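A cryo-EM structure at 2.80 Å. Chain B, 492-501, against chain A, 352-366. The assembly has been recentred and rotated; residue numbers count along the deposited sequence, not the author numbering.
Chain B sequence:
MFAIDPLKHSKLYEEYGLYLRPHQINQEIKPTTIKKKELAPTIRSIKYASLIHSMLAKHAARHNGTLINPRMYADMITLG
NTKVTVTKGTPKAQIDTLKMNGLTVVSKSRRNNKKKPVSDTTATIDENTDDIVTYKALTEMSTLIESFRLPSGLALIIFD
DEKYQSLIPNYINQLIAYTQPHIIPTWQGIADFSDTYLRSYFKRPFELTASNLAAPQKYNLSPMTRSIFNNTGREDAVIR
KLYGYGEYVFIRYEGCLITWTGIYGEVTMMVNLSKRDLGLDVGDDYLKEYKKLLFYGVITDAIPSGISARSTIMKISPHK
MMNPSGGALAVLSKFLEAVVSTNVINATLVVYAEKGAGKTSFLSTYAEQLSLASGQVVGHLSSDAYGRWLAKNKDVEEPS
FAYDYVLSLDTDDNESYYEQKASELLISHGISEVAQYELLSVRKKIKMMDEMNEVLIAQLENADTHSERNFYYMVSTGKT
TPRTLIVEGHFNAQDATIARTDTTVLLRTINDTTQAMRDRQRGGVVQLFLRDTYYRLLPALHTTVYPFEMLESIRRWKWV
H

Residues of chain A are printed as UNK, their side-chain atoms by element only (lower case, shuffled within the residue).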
ATOM      1  N   ASN B 492      23.928  13.640   1.527  1.00 28.04           N
ATOM      2  CA  ASN B 492      22.840  12.682   1.685  1.00 28.04           C
ATOM      3  C   ASN B 492      22.756  11.646   0.576  1.00 28.04           C
ATOM      4  O   ASN B 492      21.997  10.687   0.722  1.00 28.04           O
ATOM      5  CB  ASN B 492      21.490  13.392   1.764  1.00 28.04           C
ATOM      6  CG  ASN B 492      21.337  14.213   3.012  1.00 28.04           C
ATOM      7  OD1 ASN B 492      21.116  15.414   2.947  1.00 28.04           O
ATOM      8  ND2 ASN B 492      21.464  13.571   4.161  1.00 28.04           N
ATOM      9  N   ALA B 493      23.486  11.806  -0.526  1.00 29.25           N
ATOM     10  CA  ALA B 493      23.442  10.786  -1.564  1.00 29.25           C
ATOM     11  C   ALA B 493      24.234   9.546  -1.181  1.00 29.25           C
ATOM     12  O   ALA B 493      24.110   8.518  -1.848  1.00 29.25           O
ATOM     13  CB  ALA B 493      23.962  11.341  -2.885  1.00 29.25           C
ATOM     14  N   GLN B 494      25.034   9.619  -0.127  1.00 30.26           N
ATOM     15  CA  GLN B 494      25.728   8.465   0.412  1.00 30.26           C
ATOM     16  C   GLN B 494      24.836   7.586   1.275  1.00 30.26           C
ATOM     17  O   GLN B 494      25.313   6.573   1.783  1.00 30.26           O
ATOM     18  CB  GLN B 494      26.936   8.939   1.210  1.00 30.26           C
ATOM     19  CG  GLN B 494      27.974   9.593   0.342  1.00 30.26           C
ATOM     20  CD  GLN B 494      29.103  10.184   1.128  1.00 30.26           C
ATOM     21  OE1 GLN B 494      29.081  10.193   2.352  1.00 30.26           O
ATOM     22  NE2 GLN B 494      30.104  10.685   0.429  1.00 30.26           N
ATOM     23  N   ASP B 495      23.558   7.932   1.433  1.00 32.06           N
ATOM     24  CA  ASP B 495      22.621   7.073   2.147  1.00 32.06           C
ATOM     25  C   ASP B 495      22.396   5.756   1.426  1.00 32.06           C
ATOM     26  O   ASP B 495      22.096   4.743   2.065  1.00 32.06           O
ATOM     27  CB  ASP B 495      21.289   7.793   2.326  1.00 32.06           C
ATOM     28  CG  ASP B 495      21.373   8.928   3.304  1.00 32.06           C
ATOM     29  OD1 ASP B 495      22.195   8.840   4.236  1.00 32.06           O
ATOM     30  OD2 ASP B 495      20.618   9.906   3.146  1.00 32.06           O
ATOM     31  N   ALA B 496      22.523   5.749   0.105  1.00 32.96           N
ATOM     32  CA  ALA B 496      22.457   4.524  -0.675  1.00 32.96           C
ATOM     33  C   ALA B 496      23.781   3.774  -0.701  1.00 32.96           C
ATOM     34  O   ALA B 496      23.858   2.702  -1.307  1.00 32.96           O
ATOM     35  CB  ALA B 496      22.023   4.847  -2.106  1.00 32.96           C
ATOM     36  N   THR B 497      24.798   4.295  -0.059  1.00 33.73           N
ATOM     37  CA  THR B 497      26.161   3.819  -0.230  1.00 33.73           C
ATOM     38  C   THR B 497      26.836   3.408   1.071  1.00 33.73           C
ATOM     39  O   THR B 497      27.483   2.358   1.109  1.00 33.73           O
ATOM     40  CB  THR B 497      26.945   4.925  -0.938  1.00 33.73           C
ATOM     41  OG1 THR B 497      26.378   5.144  -2.235  1.00 33.73           O
ATOM     42  CG2 THR B 497      28.369   4.551  -1.101  1.00 33.73           C
ATOM     43  N   ILE B 498      26.684   4.195   2.144  1.00 32.45           N
ATOM     44  CA  ILE B 498      27.150   3.781   3.464  1.00 32.45           C
ATOM     45  C   ILE B 498      26.306   2.586   3.898  1.00 32.45           C
ATOM     46  O   ILE B 498      25.166   2.416   3.447  1.00 32.45           O
ATOM     47  CB  ILE B 498      27.049   4.942   4.476  1.00 32.45           C
ATOM     48  CG1 ILE B 498      27.661   6.225   3.929  1.00 32.45           C
ATOM     49  CG2 ILE B 498      27.810   4.653   5.763  1.00 32.45           C
ATOM     50  CD1 ILE B 498      29.108   6.150   3.648  1.00 32.45           C
ATOM     51  N   ALA B 499      26.877   1.739   4.757  1.00 33.17           N
ATOM     52  CA  ALA B 499      26.298   0.463   5.151  1.00 33.17           C
ATOM     53  C   ALA B 499      24.927   0.635   5.806  1.00 33.17           C
ATOM     54  O   ALA B 499      24.530   1.721   6.224  1.00 33.17           O
ATOM     55  CB  ALA B 499      27.239  -0.274   6.103  1.00 33.17           C
ATOM     56  N   ARG B 500      24.209  -0.479   5.872  1.00 34.71           N
ATOM     57  CA  ARG B 500      22.789  -0.475   6.188  1.00 34.71           C
ATOM     58  C   ARG B 500      22.535  -0.154   7.657  1.00 34.71           C
ATOM     59  O   ARG B 500      22.940  -0.894   8.556  1.00 34.71           O
ATOM     60  CB  ARG B 500      22.188  -1.814   5.769  1.00 34.71           C
ATOM     61  CG  ARG B 500      22.986  -3.031   6.169  1.00 34.71           C
ATOM     62  CD  ARG B 500      22.356  -4.268   5.601  1.00 34.71           C
ATOM     63  NE  ARG B 500      22.404  -4.296   4.147  1.00 34.71           N
ATOM     64  CZ  ARG B 500      21.680  -5.119   3.403  1.00 34.71           C
ATOM     65  NH1 ARG B 500      20.841  -5.962   3.980  1.00 34.71           N
ATOM     66  NH2 ARG B 500      21.783  -5.094   2.087  1.00 34.71           N
ATOM     67  N   THR B 501      21.884   0.983   7.890  1.00 33.49           N
ATOM     68  CA  THR B 501      21.596   1.508   9.214  1.00 33.49           C
ATOM     69  C   THR B 501      20.105   1.748   9.349  1.00 33.49           C
ATOM     70  O   THR B 501      19.333   1.596   8.404  1.00 33.49           O
ATOM     71  CB  THR B 501      22.311   2.835   9.483  1.00 33.49           C
ATOM     72  OG1 THR B 501      21.819   3.826   8.574  1.00 33.49           O
ATOM     73  CG2 THR B 501      23.770   2.700   9.275  1.00 33.49           C
TER
ATOM     74  N   UNK A 352      15.334 -11.816  -2.004  1.00 45.10           N
ATOM     75  CA  UNK A 352      14.781 -10.808  -2.894  1.00 45.10           C
ATOM     76  C   UNK A 352      14.812  -9.410  -2.302  1.00 45.10           C
ATOM     77  O   UNK A 352      14.407  -8.456  -2.977  1.00 45.10           O
ATOM     78  o   UNK A 352      12.761 -10.160  -4.073  1.00 45.10           O
ATOM     79  c   UNK A 352      13.344 -11.168  -3.267  1.00 45.10           C
ATOM     80  N   UNK A 353      15.293  -9.267  -1.067  1.00 42.79           N
ATOM     81  CA  UNK A 353      15.282  -7.975  -0.395  1.00 42.79           C
ATOM     82  C   UNK A 353      16.278  -7.010  -1.020  1.00 42.79           C
ATOM     83  O   UNK A 353      16.030  -5.802  -1.070  1.00 42.79           O
ATOM     84  c   UNK A 353      15.565  -8.192   1.089  1.00 42.79           C
ATOM     85  c   UNK A 353      15.467  -7.098   2.141  1.00 42.79           C
ATOM     86  c   UNK A 353      14.930  -7.726   3.397  1.00 42.79           C
ATOM     87  c   UNK A 353      16.837  -6.525   2.421  1.00 42.79           C
ATOM     88  N   UNK A 354      17.399  -7.520  -1.521  1.00 43.72           N
ATOM     89  CA  UNK A 354      18.415  -6.647  -2.091  1.00 43.72           C
ATOM     90  C   UNK A 354      18.031  -6.174  -3.488  1.00 43.72           C
ATOM     91  O   UNK A 354      18.659  -5.259  -4.022  1.00 43.72           O
ATOM     92  o   UNK A 354      20.760  -5.225  -2.113  1.00 43.72           O
ATOM     93  c   UNK A 354      19.754  -7.383  -2.121  1.00 43.72           C
ATOM     94  c   UNK A 354      20.944  -6.451  -2.177  1.00 43.72           C
ATOM     95  o   UNK A 354      22.081  -6.953  -2.285  1.00 43.72           O
ATOM     96  N   UNK A 355      17.018  -6.784  -4.096  1.00 43.86           N
ATOM     97  CA  UNK A 355      16.547  -6.369  -5.406  1.00 43.86           C
ATOM     98  C   UNK A 355      15.199  -5.674  -5.363  1.00 43.86           C
ATOM     99  O   UNK A 355      14.821  -5.033  -6.346  1.00 43.86           O
ATOM    100  c   UNK A 355      16.454  -7.577  -6.340  1.00 43.86           C
ATOM    101  N   UNK A 356      14.466  -5.792  -4.262  1.00 42.92           N
ATOM    102  CA  UNK A 356      13.159  -5.160  -4.194  1.00 42.92           C
ATOM    103  C   UNK A 356      13.209  -3.779  -3.559  1.00 42.92           C
ATOM    104  O   UNK A 356      12.480  -2.877  -3.984  1.00 42.92           O
ATOM    105  c   UNK A 356      12.189  -6.051  -3.416  1.00 42.92           C
ATOM    106  N   UNK A 357      14.058  -3.585  -2.550  1.00 37.53           N
ATOM    107  CA  UNK A 357      13.955  -2.426  -1.676  1.00 37.53           C
ATOM    108  C   UNK A 357      15.299  -1.750  -1.430  1.00 37.53           C
ATOM    109  O   UNK A 357      15.360  -0.763  -0.699  1.00 37.53           O
ATOM    110  c   UNK A 357      13.278  -2.841  -0.346  1.00 37.53           C
ATOM    111  c   UNK A 357      12.503  -1.702   0.333  1.00 37.53           C
ATOM    112  c   UNK A 357      14.235  -3.574   0.583  1.00 37.53           C
ATOM    113  N   UNK A 358      16.376  -2.218  -2.045  1.00 35.09           N
ATOM    114  CA  UNK A 358      17.669  -1.581  -1.810  1.00 35.09           C
ATOM    115  C   UNK A 358      17.784  -0.330  -2.677  1.00 35.09           C
ATOM    116  O   UNK A 358      17.496  -0.389  -3.874  1.00 35.09           O
ATOM    117  c   UNK A 358      21.735  -2.016   0.219  1.00 35.09           C
ATOM    118  c   UNK A 358      20.515  -2.418  -0.289  1.00 35.09           C
ATOM    119  c   UNK A 358      22.223  -0.928  -1.839  1.00 35.09           C
ATOM    120  c   UNK A 358      21.015  -1.349  -2.349  1.00 35.09           C
ATOM    121  c   UNK A 358      22.585  -1.270  -0.557  1.00 35.09           C
ATOM    122  c   UNK A 358      20.149  -2.103  -1.585  1.00 35.09           C
ATOM    123  c   UNK A 358      18.813  -2.540  -2.129  1.00 35.09           C
ATOM    124  N   UNK A 359      18.218   0.801  -2.120  1.00 34.94           N
ATOM    125  CA  UNK A 359      18.219   2.052  -2.885  1.00 34.94           C
ATOM    126  C   UNK A 359      19.338   2.104  -3.911  1.00 34.94           C
ATOM    127  O   UNK A 359      20.349   1.410  -3.801  1.00 34.94           O
ATOM    128  c   UNK A 359      19.162   2.421  -0.752  1.00 34.94           C
ATOM    129  c   UNK A 359      18.421   3.117  -1.807  1.00 34.94           C
ATOM    130  c   UNK A 359      18.663   1.014  -0.734  1.00 34.94           C
ATOM    131  N   UNK A 360      19.159   2.962  -4.910  1.00 35.86           N
ATOM    132  CA  UNK A 360      20.144   3.088  -5.971  1.00 35.86           C
ATOM    133  C   UNK A 360      20.155   4.496  -6.544  1.00 35.86           C
ATOM    134  O   UNK A 360      19.213   5.267  -6.362  1.00 35.86           O
ATOM    135  n   UNK A 360      18.054  -0.431 -11.082  1.00 35.86           N
ATOM    136  n   UNK A 360      17.312   1.199  -9.655  1.00 35.86           N
ATOM    137  c   UNK A 360      17.119   0.433 -10.719  1.00 35.86           C
ATOM    138  c   UNK A 360      18.574   2.209  -7.782  1.00 35.86           C
ATOM    139  c   UNK A 360      19.892   2.071  -7.076  1.00 35.86           C
ATOM    140  c   UNK A 360      18.511   1.137  -8.838  1.00 35.86           C
ATOM    141  n   UNK A 360      16.006   0.537 -11.427  1.00 35.86           N
ATOM    142  N   UNK A 361      21.298   4.844  -7.129  1.00 33.67           N
ATOM    143  CA  UNK A 361      21.547   6.156  -7.706  1.00 33.67           C
ATOM    144  C   UNK A 361      21.784   6.056  -9.201  1.00 33.67           C
ATOM    145  O   UNK A 361      22.665   5.329  -9.644  1.00 33.67           O
ATOM    146  c   UNK A 361      23.546   7.357  -4.729  1.00 33.67           C
ATOM    147  c   UNK A 361      22.807   6.779  -7.082  1.00 33.67           C
ATOM    148  c   UNK A 361      22.467   7.487  -5.775  1.00 33.67           C
ATOM    149  c   UNK A 361      23.474   7.733  -8.057  1.00 33.67           C
ATOM    150  N   UNK A 362      21.021   6.813  -9.978  1.00 35.72           N
ATOM    151  CA  UNK A 362      21.149   6.771 -11.427  1.00 35.72           C
ATOM    152  C   UNK A 362      21.340   8.129 -12.086  1.00 35.72           C
ATOM    153  O   UNK A 362      20.748   9.116 -11.657  1.00 35.72           O
ATOM    154  o   UNK A 362      21.080   3.050 -10.898  1.00 35.72           O
ATOM    155  o   UNK A 362      20.536   3.351 -13.003  1.00 35.72           O
ATOM    156  c   UNK A 362      20.445   3.647 -11.793  1.00 35.72           C
ATOM    157  c   UNK A 362      19.916   6.100 -12.041  1.00 35.72           C
ATOM    158  c   UNK A 362      19.524   4.783 -11.394  1.00 35.72           C
ATOM    159  N   UNK A 363      22.220   8.159 -13.091  1.00 35.07           N
ATOM    160  CA  UNK A 363      22.499   9.328 -13.947  1.00 35.07           C
ATOM    161  C   UNK A 363      23.247  10.540 -13.376  1.00 35.07           C
ATOM    162  O   UNK A 363      24.220  11.006 -13.958  1.00 35.07           O
ATOM    163  c   UNK A 363      21.262   9.784 -14.749  1.00 35.07           C
ATOM    164  n   UNK A 363      20.095   7.260 -17.238  1.00 35.07           N
ATOM    165  c   UNK A 363      20.391   8.662 -15.299  1.00 35.07           C
ATOM    166  c   UNK A 363      20.827   8.207 -16.672  1.00 35.07           C
ATOM    167  o   UNK A 363      21.811   8.698 -17.216  1.00 35.07           O
ATOM    168  N   UNK A 364      22.767  11.052 -12.253  1.00 32.88           N
ATOM    169  CA  UNK A 364      23.303  12.273 -11.646  1.00 32.88           C
ATOM    170  C   UNK A 364      22.661  12.565 -10.301  1.00 32.88           C
ATOM    171  O   UNK A 364      21.592  12.053  -9.966  1.00 32.88           O
ATOM    172  n   UNK A 364      23.740  13.812 -16.820  1.00 32.88           N
ATOM    173  c   UNK A 364      23.135  13.527 -12.503  1.00 32.88           C
ATOM    174  n   UNK A 364      22.895  14.712 -14.889  1.00 32.88           N
ATOM    175  n   UNK A 364      21.555  13.430 -16.253  1.00 32.88           N
ATOM    176  c   UNK A 364      21.860  14.974 -13.892  1.00 32.88           C
ATOM    177  c   UNK A 364      22.727  13.987 -15.988  1.00 32.88           C
ATOM    178  c   UNK A 364      21.754  13.817 -12.950  1.00 32.88           C
ATOM    179  N   UNK A 365      23.312  13.460  -9.568  1.00 29.52           N
ATOM    180  CA  UNK A 365      22.877  13.818  -8.230  1.00 29.52           C
ATOM    181  C   UNK A 365      21.918  14.999  -8.271  1.00 29.52           C
ATOM    182  O   UNK A 365      22.098  15.942  -9.044  1.00 29.52           O
ATOM    183  c   UNK A 365      25.104  13.038  -7.241  1.00 29.52           C
ATOM    184  c   UNK A 365      24.486  11.872  -6.517  1.00 29.52           C
ATOM    185  c   UNK A 365      26.310  13.545  -6.508  1.00 29.52           C
ATOM    186  c   UNK A 365      24.087  14.163  -7.374  1.00 29.52           C
ATOM    187  N   UNK A 366      20.900  14.949  -7.422  1.00 26.34           N
ATOM    188  CA  UNK A 366      19.903  16.004  -7.309  1.00 26.34           C
ATOM    189  C   UNK A 366      20.308  16.912  -6.157  1.00 26.34           C
ATOM    190  O   UNK A 366      20.614  16.434  -5.061  1.00 26.34           O
ATOM    191  c   UNK A 366      18.118  14.566  -8.286  1.00 26.34           C
ATOM    192  c   UNK A 366      17.478  16.489  -6.875  1.00 26.34           C
ATOM    193  c   UNK A 366      18.502  15.408  -7.096  1.00 26.34           C
TER

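Position 352 carries one carbon and then one oxygen, the hydroxymethyl of serine, S352(A). It lies out of reach of chain B, and its backbone O accepts a bond from the N of position 355.

Position 353 has four carbons forked at the second, which is leucine. L353(A) points toward chain B, and its CD2 lies 4.3 Å from NH1 of R500(B), an apolar neighbour for the flat guanidinium.

Position 354 shows two carbons, the second bearing two oxygens: aspartate. The CA-to-CB bond of D354(A) runs sideways, but its end comes nearer, and OD1 lies at the edge of the R500(B) guanidinium, near its plane. At 4.3 Å from NH2 of R500(B), OD1 is too far for a salt bridge, yet the opposite charges still attract.

Positions 355 and 356 each hold a single carbon and are alanines, A355(A) and A356(A), both out of reach as the helix runs out.

Position 357 has one carbon carrying two more, hence valine; V357(A) is the first residue to leave helical phi/psi and touches nothing on chain B.

At 358 one carbon leads to a ring of six carbons, with no oxygen: phenylalanine. With chi1 t, the ring of F358(A) reaches chain B although its CA-to-CB bond points sideways. CE1 is 3.6 Å from NH2 of R500(B), and CE2 is 4.0 Å from O of A496(B), so one broad ring meets both residues.

Position 359 has three carbons closing onto the backbone N, which only proline does. P359(A) places CG 3.9 Å from CA of A496(B); a compact ring suits a place where the backbones come close.

Position 360 has three carbons, a nitrogen, and a carbon bearing two more nitrogens: arginine. R360(A) points away, and its NH2 is hydrogen-bonded elsewhere in the structure.

Position 361 has four carbons, forked at the first, with one arm two carbons long: isoleucine. CD1 of I361(A), at the end of that arm, lies 3.2 Å from O of A493(B) and 3.9 Å from CB of A496(B), reaching between the two alanines.

Position 362 has three carbons, the third with two oxygens, glutamate; 363 has three carbons ending in one oxygen and one nitrogen, glutamine; 364 repeats the arginine pattern. E362(A), Q363(A) and R364(A) are all out of reach, free to be polar.

Position 365, four carbons forked at the second, is leucine; CD2 of L365(A) packs 3.7 Å from CB of A493(B). Position 366, one carbon carrying two, is valine, V366(A), beyond contact.

The contact works by packing, since no hydrogen bond crosses it. The small side chains of A493(B) and A496(B) point toward chain A, letting P359(A), I361(A) and L365(A) approach closely. Beside this apolar patch, R500(B) extends to F358(A), L353(A) and D354(A), adding a longer-range electrostatic attraction to van der Waals contact. The two stretches together bury 380 Å².

Chain A (352-366) SLDAAVFPRIEQRLV
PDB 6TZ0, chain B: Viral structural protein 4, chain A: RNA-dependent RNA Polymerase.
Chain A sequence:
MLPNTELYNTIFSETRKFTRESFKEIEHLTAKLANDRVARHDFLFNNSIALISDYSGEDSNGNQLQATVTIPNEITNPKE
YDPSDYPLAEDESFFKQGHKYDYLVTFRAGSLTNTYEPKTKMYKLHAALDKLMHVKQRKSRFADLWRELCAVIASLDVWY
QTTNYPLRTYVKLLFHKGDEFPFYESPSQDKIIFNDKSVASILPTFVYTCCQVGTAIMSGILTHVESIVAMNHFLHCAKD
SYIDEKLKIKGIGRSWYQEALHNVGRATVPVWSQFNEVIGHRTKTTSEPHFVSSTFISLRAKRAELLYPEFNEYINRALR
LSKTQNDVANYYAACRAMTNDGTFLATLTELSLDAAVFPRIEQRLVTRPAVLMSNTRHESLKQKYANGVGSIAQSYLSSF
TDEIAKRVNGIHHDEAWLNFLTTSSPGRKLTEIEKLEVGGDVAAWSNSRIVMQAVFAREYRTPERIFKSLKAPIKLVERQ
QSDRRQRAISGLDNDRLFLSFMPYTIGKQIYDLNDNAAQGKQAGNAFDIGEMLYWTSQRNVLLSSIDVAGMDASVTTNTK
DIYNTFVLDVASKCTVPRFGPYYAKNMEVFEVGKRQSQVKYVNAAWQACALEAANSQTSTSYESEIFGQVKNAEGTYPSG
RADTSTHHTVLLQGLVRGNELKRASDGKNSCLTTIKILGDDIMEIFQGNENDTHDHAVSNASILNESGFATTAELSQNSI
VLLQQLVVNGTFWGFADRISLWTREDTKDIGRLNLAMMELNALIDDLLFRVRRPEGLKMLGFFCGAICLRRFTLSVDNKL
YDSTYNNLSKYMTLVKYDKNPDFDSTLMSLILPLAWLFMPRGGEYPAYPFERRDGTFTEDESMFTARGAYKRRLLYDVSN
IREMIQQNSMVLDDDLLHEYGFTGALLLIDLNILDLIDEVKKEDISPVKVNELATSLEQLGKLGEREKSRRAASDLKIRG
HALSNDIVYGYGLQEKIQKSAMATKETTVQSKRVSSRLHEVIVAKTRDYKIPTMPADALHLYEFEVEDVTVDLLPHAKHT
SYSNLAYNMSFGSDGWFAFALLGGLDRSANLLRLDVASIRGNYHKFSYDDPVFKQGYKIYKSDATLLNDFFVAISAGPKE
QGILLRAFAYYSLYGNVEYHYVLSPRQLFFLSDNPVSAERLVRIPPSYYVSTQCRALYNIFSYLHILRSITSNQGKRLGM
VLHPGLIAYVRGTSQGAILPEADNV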